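Local coordinates for putative uncharacterized protein (Emericella nidulans, PDB 3PGB) that probably oxidises primary amines to aldehydes with the help of a bound copper ion and a topaquinone made from its own tyrosine, at residues C52-N66 and A332-Y346. Sequence-based numbering, arbitrary orientation. Where two conformers were deposited one is given.
Sequences CQITPPQEIKAPKEN and APDGARYSVDAERKY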
loop_
_atom_site.group_PDB
_atom_site.type_symbol
_atom_site.label_atom_id
_atom_site.label_comp_id
_atom_site.label_asym_id
_atom_site.label_seq_id
_atom_site.Cartn_x
_atom_site.Cartn_y
_atom_site.Cartn_z
ATOM N N CYS A 52 -25.492 -16.109 -17.679
ATOM C CA CYS A 52 -24.659 -14.952 -17.982
ATOM C C CYS A 52 -23.791 -15.271 -19.197
ATOM O O CYS A 52 -23.334 -16.409 -19.368
ATOM C CB CYS A 52 -23.763 -14.582 -16.796
ATOM S SG CYS A 52 -24.603 -14.306 -15.226
ATOM N N GLN A 53 -23.571 -14.260 -20.032
ATOM C CA GLN A 53 -22.757 -14.403 -21.237
ATOM C C GLN A 53 -21.327 -13.944 -20.944
ATOM O O GLN A 53 -21.050 -12.750 -20.913
ATOM C CB GLN A 53 -23.360 -13.582 -22.382
ATOM C CG GLN A 53 -24.864 -13.783 -22.593
ATOM C CD GLN A 53 -25.450 -12.849 -23.648
ATOM O OE1 GLN A 53 -24.720 -12.199 -24.410
ATOM N NE2 GLN A 53 -26.775 -12.781 -23.696
ATOM N N ILE A 54 -20.431 -14.898 -20.710
ATOM C CA ILE A 54 -19.035 -14.598 -20.408
ATOM C C ILE A 54 -18.279 -14.457 -21.725
ATOM O O ILE A 54 -17.577 -15.369 -22.167
ATOM C CB ILE A 54 -18.393 -15.686 -19.512
ATOM C CG1 ILE A 54 -19.066 -15.707 -18.130
ATOM C CG2 ILE A 54 -16.900 -15.438 -19.345
ATOM C CD1 ILE A 54 -20.396 -16.432 -18.078
ATOM N N THR A 55 -18.447 -13.302 -22.355
ATOM C CA THR A 55 -17.910 -13.067 -23.678
ATOM C C THR A 55 -16.425 -12.740 -23.603
ATOM O O THR A 55 -16.006 -11.986 -22.723
ATOM C CB THR A 55 -18.667 -11.929 -24.383
ATOM O OG1 THR A 55 -19.020 -10.926 -23.428
ATOM C CG2 THR A 55 -19.946 -12.463 -25.018
ATOM N N PRO A 56 -15.619 -13.299 -24.533
ATOM C CA PRO A 56 -14.188 -12.988 -24.536
ATOM C C PRO A 56 -13.952 -11.514 -24.863
ATOM O O PRO A 56 -14.908 -10.797 -25.157
ATOM C CB PRO A 56 -13.621 -13.893 -25.648
ATOM C CG PRO A 56 -14.732 -14.780 -26.087
ATOM C CD PRO A 56 -16.003 -14.104 -25.706
ATOM N N PRO A 57 -12.693 -11.055 -24.803
ATOM C CA PRO A 57 -12.444 -9.653 -25.149
ATOM C C PRO A 57 -12.751 -9.365 -26.612
ATOM O O PRO A 57 -12.727 -10.276 -27.432
ATOM C CB PRO A 57 -10.946 -9.473 -24.865
ATOM C CG PRO A 57 -10.373 -10.848 -24.812
ATOM C CD PRO A 57 -11.465 -11.764 -24.397
ATOM N N GLN A 58 -13.045 -8.110 -26.933
ATOM C CA GLN A 58 -13.293 -7.720 -28.318
ATOM C C GLN A 58 -12.032 -7.931 -29.154
ATOM O O GLN A 58 -10.916 -7.756 -28.658
ATOM C CB GLN A 58 -13.760 -6.260 -28.406
ATOM C CG GLN A 58 -15.131 -6.029 -27.785
ATOM C CD GLN A 58 -15.661 -4.608 -27.952
ATOM O OE1 GLN A 58 -14.926 -3.687 -28.313
ATOM N NE2 GLN A 58 -16.944 -4.430 -27.682
ATOM N N GLU A 59 -12.222 -8.356 -30.404
ATOM C CA GLU A 59 -11.135 -8.439 -31.380
ATOM C C GLU A 59 -11.025 -7.124 -32.115
ATOM O O GLU A 59 -11.919 -6.772 -32.872
ATOM C CB GLU A 59 -11.400 -9.514 -32.426
ATOM C CG GLU A 59 -11.219 -10.936 -31.974
ATOM C CD GLU A 59 -11.494 -11.909 -33.110
ATOM O OE1 GLU A 59 -12.436 -12.729 -32.987
ATOM O OE2 GLU A 59 -10.787 -11.820 -34.141
ATOM N N ILE A 60 -9.928 -6.408 -31.899
ATOM C CA ILE A 60 -9.648 -5.195 -32.651
ATOM C C ILE A 60 -8.311 -5.315 -33.376
ATOM O O ILE A 60 -7.550 -6.262 -33.154
ATOM C CB ILE A 60 -9.648 -3.947 -31.745
ATOM C CG1 ILE A 60 -8.614 -4.080 -30.622
ATOM C CG2 ILE A 60 -11.036 -3.719 -31.157
ATOM C CD1 ILE A 60 -8.201 -2.745 -30.043
ATOM N N LYS A 61 -8.039 -4.353 -34.255
ATOM C CA LYS A 61 -6.737 -4.261 -34.901
ATOM C C LYS A 61 -6.029 -2.979 -34.481
ATOM O O LYS A 61 -6.557 -1.875 -34.660
ATOM C CB LYS A 61 -6.869 -4.384 -36.422
ATOM C CG LYS A 61 -6.997 -5.853 -36.862
ATOM C CD LYS A 61 -7.046 -6.042 -38.378
ATOM C CE LYS A 61 -7.231 -7.525 -38.732
ATOM N NZ LYS A 61 -7.147 -7.794 -40.203
ATOM N N ALA A 62 -4.837 -3.135 -33.905
ATOM C CA ALA A 62 -4.037 -1.998 -33.448
ATOM C C ALA A 62 -3.801 -1.038 -34.608
ATOM O O ALA A 62 -3.652 -1.484 -35.747
ATOM C CB ALA A 62 -2.708 -2.474 -32.881
ATOM N N PRO A 63 -3.778 0.280 -34.331
ATOM C CA PRO A 63 -3.577 1.269 -35.402
ATOM C C PRO A 63 -2.213 1.183 -36.091
ATOM O O PRO A 63 -2.081 1.598 -37.242
ATOM C CB PRO A 63 -3.732 2.617 -34.679
ATOM C CG PRO A 63 -3.504 2.322 -33.258
ATOM C CD PRO A 63 -3.983 0.926 -33.023
ATOM N N LYS A 64 -1.216 0.650 -35.393
ATOM C CA LYS A 64 0.130 0.507 -35.936
ATOM C C LYS A 64 0.665 -0.892 -35.658
ATOM O O LYS A 64 0.137 -1.597 -34.798
ATOM C CB LYS A 64 1.047 1.536 -35.281
ATOM C CG LYS A 64 0.620 2.973 -35.493
ATOM C CD LYS A 64 0.844 3.423 -36.940
ATOM C CE LYS A 64 0.352 4.851 -37.156
ATOM N NZ LYS A 64 0.515 5.299 -38.565
ATOM N N GLU A 65 1.698 -1.301 -36.395
ATOM C CA GLU A 65 2.362 -2.562 -36.085
ATOM C C GLU A 65 3.050 -2.444 -34.728
ATOM O O GLU A 65 3.366 -1.345 -34.268
ATOM C CB GLU A 65 3.360 -2.956 -37.179
ATOM C CG GLU A 65 2.698 -3.515 -38.439
ATOM C CD GLU A 65 2.036 -4.870 -38.214
ATOM O OE1 GLU A 65 2.325 -5.519 -37.181
ATOM O OE2 GLU A 65 1.232 -5.287 -39.077
ATOM N N ASN A 66 3.245 -3.583 -34.070
ATOM C CA ASN A 66 3.938 -3.603 -32.785
ATOM C C ASN A 66 5.431 -3.754 -33.069
ATOM O O ASN A 66 5.937 -4.855 -33.282
ATOM C CB ASN A 66 3.405 -4.728 -31.893
ATOM C CG ASN A 66 4.028 -4.734 -30.502
ATOM O OD1 ASN A 66 5.160 -4.299 -30.305
ATOM N ND2 ASN A 66 3.290 -5.253 -29.535
ATOM N N ALA A 332 -17.050 -12.908 -13.782
ATOM C CA ALA A 332 -17.235 -11.836 -14.764
ATOM C C ALA A 332 -18.506 -12.093 -15.568
ATOM O O ALA A 332 -18.440 -12.653 -16.657
ATOM C CB ALA A 332 -16.029 -11.745 -15.686
ATOM N N PRO A 333 -19.668 -11.671 -15.037
ATOM C CA PRO A 333 -20.973 -11.959 -15.643
ATOM C C PRO A 333 -21.084 -11.603 -17.120
ATOM O O PRO A 333 -21.693 -12.356 -17.878
ATOM C CB PRO A 333 -21.942 -11.095 -14.833
ATOM C CG PRO A 333 -21.264 -10.871 -13.536
ATOM C CD PRO A 333 -19.802 -10.845 -13.823
ATOM N N ASP A 334 -20.504 -10.474 -17.526
ATOM C CA ASP A 334 -20.523 -10.071 -18.933
ATOM C C ASP A 334 -19.194 -10.322 -19.637
ATOM O O ASP A 334 -18.951 -9.790 -20.716
ATOM C CB ASP A 334 -20.940 -8.604 -19.063
ATOM C CG ASP A 334 -22.402 -8.391 -18.729
ATOM O OD1 ASP A 334 -22.988 -9.272 -18.071
ATOM O OD2 ASP A 334 -22.969 -7.347 -19.111
ATOM N N GLY A 335 -18.348 -11.158 -19.047
ATOM C CA GLY A 335 -17.045 -11.450 -19.627
ATOM C C GLY A 335 -16.104 -10.257 -19.637
ATOM O O GLY A 335 -16.202 -9.369 -18.785
ATOM N N ALA A 336 -15.204 -10.241 -20.619
ATOM C CA ALA A 336 -14.104 -9.274 -20.684
ATOM C C ALA A 336 -14.542 -7.939 -21.273
ATOM O O ALA A 336 -14.911 -7.867 -22.443
ATOM C CB ALA A 336 -12.964 -9.852 -21.511
ATOM N N ARG A 337 -14.481 -6.876 -20.474
ATOM C CA ARG A 337 -14.854 -5.531 -20.947
ATOM C C ARG A 337 -13.654 -4.742 -21.482
ATOM O O ARG A 337 -13.495 -3.558 -21.204
ATOM C CB ARG A 337 -15.544 -4.747 -19.835
ATOM C CG ARG A 337 -16.845 -5.375 -19.345
ATOM C CD ARG A 337 -17.574 -4.430 -18.395
ATOM N NE ARG A 337 -16.651 -3.890 -17.403
ATOM C CZ ARG A 337 -16.801 -2.744 -16.747
ATOM N NH1 ARG A 337 -17.858 -1.965 -16.935
ATOM N NH2 ARG A 337 -15.865 -2.377 -15.885
ATOM N N TYR A 338 -12.823 -5.410 -22.269
ATOM C CA TYR A 338 -11.671 -4.783 -22.907
ATOM C C TYR A 338 -11.494 -5.346 -24.316
ATOM O O TYR A 338 -12.254 -6.222 -24.745
ATOM C CB TYR A 338 -10.412 -4.974 -22.059
ATOM C CG TYR A 338 -10.124 -6.396 -21.647
ATOM C CD1 TYR A 338 -10.686 -6.933 -20.494
ATOM C CD2 TYR A 338 -9.266 -7.198 -22.393
ATOM C CE1 TYR A 338 -10.405 -8.237 -20.102
ATOM C CE2 TYR A 338 -8.986 -8.505 -22.013
ATOM C CZ TYR A 338 -9.560 -9.014 -20.868
ATOM O OH TYR A 338 -9.287 -10.298 -20.487
ATOM N N SER A 339 -10.510 -4.822 -25.037
ATOM C CA SER A 339 -10.273 -5.205 -26.424
ATOM C C SER A 339 -8.815 -5.564 -26.635
ATOM O O SER A 339 -7.933 -4.963 -26.041
ATOM C CB SER A 339 -10.671 -4.055 -27.340
ATOM O OG SER A 339 -11.951 -3.557 -26.976
ATOM N N VAL A 340 -8.570 -6.547 -27.490
ATOM C CA VAL A 340 -7.228 -7.067 -27.713
ATOM C C VAL A 340 -6.973 -7.356 -29.191
ATOM O O VAL A 340 -7.851 -7.869 -29.894
ATOM C CB VAL A 340 -7.011 -8.373 -26.929
ATOM C CG1 VAL A 340 -5.741 -9.081 -27.396
ATOM C CG2 VAL A 340 -6.952 -8.099 -25.433
ATOM N N ASP A 341 -5.776 -6.994 -29.650
ATOM C CA ASP A 341 -5.223 -7.490 -30.900
ATOM C C ASP A 341 -4.206 -8.556 -30.505
ATOM O O ASP A 341 -3.132 -8.247 -29.994
ATOM C CB ASP A 341 -4.559 -6.354 -31.688
ATOM C CG ASP A 341 -4.090 -6.778 -33.081
ATOM O OD1 ASP A 341 -3.853 -7.992 -33.312
ATOM O OD2 ASP A 341 -3.931 -5.876 -33.944
ATOM N N ALA A 342 -4.566 -9.814 -30.721
ATOM C CA ALA A 342 -3.712 -10.933 -30.333
ATOM C C ALA A 342 -2.433 -11.005 -31.172
ATOM O O ALA A 342 -1.380 -11.382 -30.664
ATOM C CB ALA A 342 -4.483 -12.245 -30.433
ATOM N N GLU A 343 -2.531 -10.647 -32.451
ATOM C CA GLU A 343 -1.388 -10.710 -33.361
ATOM C C GLU A 343 -0.408 -9.572 -33.082
ATOM O O GLU A 343 0.805 -9.775 -33.111
ATOM C CB GLU A 343 -1.852 -10.689 -34.824
ATOM N N ARG A 344 -0.934 -8.384 -32.799
ATOM C CA ARG A 344 -0.093 -7.226 -32.474
ATOM C C ARG A 344 0.090 -6.992 -30.971
ATOM O O ARG A 344 0.692 -5.994 -30.579
ATOM C CB ARG A 344 -0.636 -5.961 -33.148
ATOM C CG ARG A 344 -0.688 -6.079 -34.662
ATOM C CD ARG A 344 -0.974 -4.759 -35.343
ATOM N NE ARG A 344 -0.947 -4.888 -36.801
ATOM C CZ ARG A 344 -1.241 -3.908 -37.659
ATOM N NH1 ARG A 344 -1.597 -2.701 -37.221
ATOM N NH2 ARG A 344 -1.182 -4.134 -38.968
ATOM N N LYS A 345 -0.411 -7.908 -30.139
ATOM C CA LYS A 345 -0.209 -7.849 -28.687
ATOM C C LYS A 345 -0.552 -6.454 -28.148
ATOM O O LYS A 345 0.251 -5.805 -27.477
ATOM C CB LYS A 345 1.238 -8.234 -28.346
ATOM C CG LYS A 345 1.665 -9.626 -28.871
ATOM C CD LYS A 345 1.225 -10.729 -27.913
ATOM C CE LYS A 345 1.378 -12.136 -28.520
ATOM N NZ LYS A 345 1.063 -13.217 -27.512
ATOM N N TYR A 346 -1.756 -6.005 -28.468
ATOM C CA TYR A 346 -2.190 -4.646 -28.196
ATOM C C TYR A 346 -3.480 -4.727 -27.397
ATOM O O TYR A 346 -4.313 -5.583 -27.665
ATOM C CB TYR A 346 -2.403 -3.920 -29.529
ATOM C CG TYR A 346 -3.018 -2.548 -29.445
ATOM C CD1 TYR A 346 -2.287 -1.468 -28.975
ATOM C CD2 TYR A 346 -4.330 -2.323 -29.866
ATOM C CE1 TYR A 346 -2.845 -0.194 -28.907
ATOM C CE2 TYR A 346 -4.899 -1.052 -29.807
ATOM C CZ TYR A 346 -4.148 0.005 -29.324
ATOM O OH TYR A 346 -4.689 1.266 -29.259
HETATM O O HOH W 1 -24.031 -11.512 -19.194
#
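Ala62 lays its CB over one face of the Tyr346 ring, a CH-pi contact 3.8 Å from the centroid, with Ile60 CD1 at the ring edge. In one of its two conformers, Glu65 places CD over one face of the Arg344 guanidinium, with CG offset toward the rim and Pro63 C at the edge. Val340 CG2 lies in plane at the Tyr338 ring edge, while Pro57 CB approaches obliquely. These flat groups flank a short parallel beta ladder, an example of how a distant segment can extend a sheet: strand 58-59 adds to strand 339-341, which turns back antiparallel into strand 346-349 of the copper amine oxidase domain. Gln58 pairs through both backbone atoms, N to Tyr338 O at 3.0 Å and O from Val340 N at 2.9 Å. After Ile60 N bonds to Val340 O, Asp341, last in its strand, continues with its side chain. Its CG stands opposite the backbone N (chi1 -174°); OD2 receives Ala62 N on its anti lone pair at 2.9 Å, and OD1 closes an Asx motif with Arg344 N. In that Glu65 conformer, carboxylate and guanidinium planes stand 53° apart, with a 2.7 Å salt bridge from Glu65 OE2 to Arg344 NH2. At the other end, Cys52 is disulfide-bonded to Cys759, and Asp334 OD2 accepts a hydrogen bond from Gln326 N of the second subunit. Asn66 ND2 reaches Arg344 O at 2.9 Å from above that carbonyl's plane.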